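Local coordinates for small ribosomal subunit biogenesis GTPase RsgA (Thermotoga maritima, PDB 1U0L), which binds guanine nucleotide in a circularly permuted GTPase domain, probably hydrolyses GTP slowly and probably assists late maturation of the 30S ribosomal subunit, at residues L110-E115 / Y247-G252. Residues are numbered along the deposited sequence; the frame is centred on the assembly and turned at random.
Sequences LAEKNE and YFKEFG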
loop_
_atom_site.group_PDB
_atom_site.type_symbol
_atom_site.label_atom_id
_atom_site.label_comp_id
_atom_site.label_asym_id
_atom_site.label_seq_id
_atom_site.Cartn_x
_atom_site.Cartn_y
_atom_site.Cartn_z
ATOM N N LEU A 110 -5.525 -6.621 -0.067
ATOM C CA LEU A 110 -5.761 -5.297 -0.643
ATOM C C LEU A 110 -4.583 -4.795 -1.490
ATOM O O LEU A 110 -4.771 -4.246 -2.578
ATOM C CB LEU A 110 -6.052 -4.284 0.466
ATOM C CG LEU A 110 -7.451 -4.373 1.056
ATOM C CD1 LEU A 110 -7.531 -3.476 2.271
ATOM C CD2 LEU A 110 -8.492 -3.991 0.025
ATOM N N ALA A 111 -3.370 -4.975 -0.981
ATOM C CA ALA A 111 -2.177 -4.535 -1.694
ATOM C C ALA A 111 -2.032 -5.310 -3.003
ATOM O O ALA A 111 -1.648 -4.750 -4.041
ATOM C CB ALA A 111 -0.945 -4.745 -0.821
ATOM N N GLU A 112 -2.347 -6.599 -2.949
ATOM C CA GLU A 112 -2.246 -7.433 -4.127
ATOM C C GLU A 112 -3.339 -7.026 -5.124
ATOM O O GLU A 112 -3.086 -6.860 -6.320
ATOM C CB GLU A 112 -2.389 -8.908 -3.743
ATOM C CG GLU A 112 -1.345 -9.821 -4.372
ATOM C CD GLU A 112 0.024 -9.695 -3.721
ATOM O OE1 GLU A 112 0.955 -10.423 -4.131
ATOM O OE2 GLU A 112 0.182 -8.872 -2.791
ATOM N N LYS A 113 -4.554 -6.849 -4.628
ATOM C CA LYS A 113 -5.638 -6.466 -5.504
ATOM C C LYS A 113 -5.306 -5.213 -6.308
ATOM O O LYS A 113 -5.647 -5.124 -7.491
ATOM C CB LYS A 113 -6.919 -6.233 -4.721
ATOM C CG LYS A 113 -8.019 -5.770 -5.617
ATOM C CD LYS A 113 -9.293 -5.450 -4.889
ATOM C CE LYS A 113 -10.358 -5.048 -5.910
ATOM N NZ LYS A 113 -10.444 -6.040 -7.055
ATOM N N ASN A 114 -4.652 -4.242 -5.682
ATOM C CA ASN A 114 -4.301 -3.006 -6.386
ATOM C C ASN A 114 -2.960 -3.104 -7.087
ATOM O O ASN A 114 -2.418 -2.098 -7.557
ATOM C CB ASN A 114 -4.307 -1.830 -5.420
ATOM C CG ASN A 114 -5.702 -1.412 -5.058
ATOM O OD1 ASN A 114 -6.315 -0.586 -5.738
ATOM N ND2 ASN A 114 -6.238 -2.004 -3.999
ATOM N N GLU A 115 -2.456 -4.336 -7.158
ATOM C CA GLU A 115 -1.186 -4.654 -7.798
ATOM C C GLU A 115 -0.079 -3.742 -7.304
ATOM O O GLU A 115 0.363 -2.844 -8.014
ATOM C CB GLU A 115 -1.329 -4.559 -9.321
ATOM C CG GLU A 115 -2.467 -5.411 -9.881
ATOM C CD GLU A 115 -2.474 -5.468 -11.397
ATOM O OE1 GLU A 115 -2.541 -4.394 -12.039
ATOM O OE2 GLU A 115 -2.416 -6.591 -11.947
ATOM N N TYR A 247 -5.442 -13.534 -4.556
ATOM C CA TYR A 247 -4.753 -12.551 -3.752
ATOM C C TYR A 247 -3.992 -13.167 -2.583
ATOM O O TYR A 247 -3.713 -12.515 -1.570
ATOM C CB TYR A 247 -5.775 -11.517 -3.312
ATOM C CG TYR A 247 -6.404 -10.825 -4.506
ATOM C CD1 TYR A 247 -7.741 -10.427 -4.487
ATOM C CD2 TYR A 247 -5.648 -10.528 -5.646
ATOM C CE1 TYR A 247 -8.311 -9.747 -5.568
ATOM C CE2 TYR A 247 -6.207 -9.843 -6.727
ATOM C CZ TYR A 247 -7.535 -9.456 -6.674
ATOM O OH TYR A 247 -8.079 -8.726 -7.697
ATOM N N PHE A 248 -3.653 -14.439 -2.758
ATOM C CA PHE A 248 -2.879 -15.209 -1.797
ATOM C C PHE A 248 -1.790 -15.903 -2.617
ATOM O O PHE A 248 -1.968 -17.054 -3.017
ATOM C CB PHE A 248 -3.748 -16.272 -1.126
ATOM C CG PHE A 248 -4.515 -15.780 0.069
ATOM C CD1 PHE A 248 -5.676 -15.037 -0.086
ATOM C CD2 PHE A 248 -4.058 -16.060 1.359
ATOM C CE1 PHE A 248 -6.379 -14.573 1.016
ATOM C CE2 PHE A 248 -4.742 -15.606 2.474
ATOM C CZ PHE A 248 -5.914 -14.854 2.305
ATOM N N LYS A 249 -0.690 -15.195 -2.889
ATOM C CA LYS A 249 0.428 -15.741 -3.664
ATOM C C LYS A 249 0.439 -17.261 -3.664
ATOM O O LYS A 249 0.255 -17.887 -4.704
ATOM C CB LYS A 249 1.776 -15.297 -3.097
ATOM C CG LYS A 249 2.177 -13.842 -3.280
ATOM C CD LYS A 249 3.702 -13.719 -3.097
ATOM C CE LYS A 249 4.149 -12.293 -3.106
ATOM N NZ LYS A 249 3.521 -11.544 -4.244
ATOM N N GLU A 250 0.671 -17.842 -2.486
ATOM C CA GLU A 250 0.733 -19.295 -2.312
ATOM C C GLU A 250 -0.232 -20.062 -3.201
ATOM O O GLU A 250 0.128 -21.095 -3.753
ATOM C CB GLU A 250 0.449 -19.692 -0.860
ATOM C CG GLU A 250 1.228 -18.933 0.168
ATOM C CD GLU A 250 0.368 -17.922 0.882
ATOM O OE1 GLU A 250 -0.257 -17.085 0.191
ATOM O OE2 GLU A 250 0.321 -17.971 2.130
ATOM N N PHE A 251 -1.462 -19.576 -3.310
ATOM C CA PHE A 251 -2.471 -20.231 -4.134
ATOM C C PHE A 251 -2.185 -19.863 -5.589
ATOM O O PHE A 251 -2.543 -18.767 -6.041
ATOM C CB PHE A 251 -3.881 -19.743 -3.767
ATOM C CG PHE A 251 -4.230 -19.870 -2.299
ATOM C CD1 PHE A 251 -3.265 -20.175 -1.349
ATOM C CD2 PHE A 251 -5.532 -19.630 -1.870
ATOM C CE1 PHE A 251 -3.589 -20.236 -0.009
ATOM C CE2 PHE A 251 -5.860 -19.689 -0.527
ATOM C CZ PHE A 251 -4.889 -19.991 0.403
ATOM N N GLY A 252 -1.536 -20.769 -6.317
ATOM C CA GLY A 252 -1.213 -20.499 -7.707
ATOM C C GLY A 252 -0.548 -21.689 -8.365
ATOM O O GLY A 252 -1.112 -22.308 -9.272
#
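The ring of Y247 lies with one face against the last turn of helix 101-113, where K113 supplies both backbone and side chain to the packing. K113 CA stands 3.6 Å above the ring plane, displaced toward the rim, while K113 CB makes a CH-pi contact 4.0 Å from the ring centroid and 19° off its normal. E112 CB comes up obliquely to the same ring, 4.1 Å from Y247 CD2. With CG anti to the backbone N (chi1 177°), the K113 chain runs out past the phenol, CG 3.6 Å from Y247 OH, before bending at its last torsion. There OE1 of E243 takes both polar ends, in a salt bridge with K113 NZ and a hydrogen bond with Y247 OH. The bent chain of E112 meets K249 at about a right angle, and K249 NZ bonds OE1 of E112 nearly along its C-O axis at 2.8 Å in a salt bridge. N114 closes back on the helix, ND2 donating to L110 O at 3.0 Å. The helix finishes in a Schellman motif with E115 at C-prime, and this surface packing joins that end, in the circularly permuted GTPase domain, to the loop leading into the zinc-binding region.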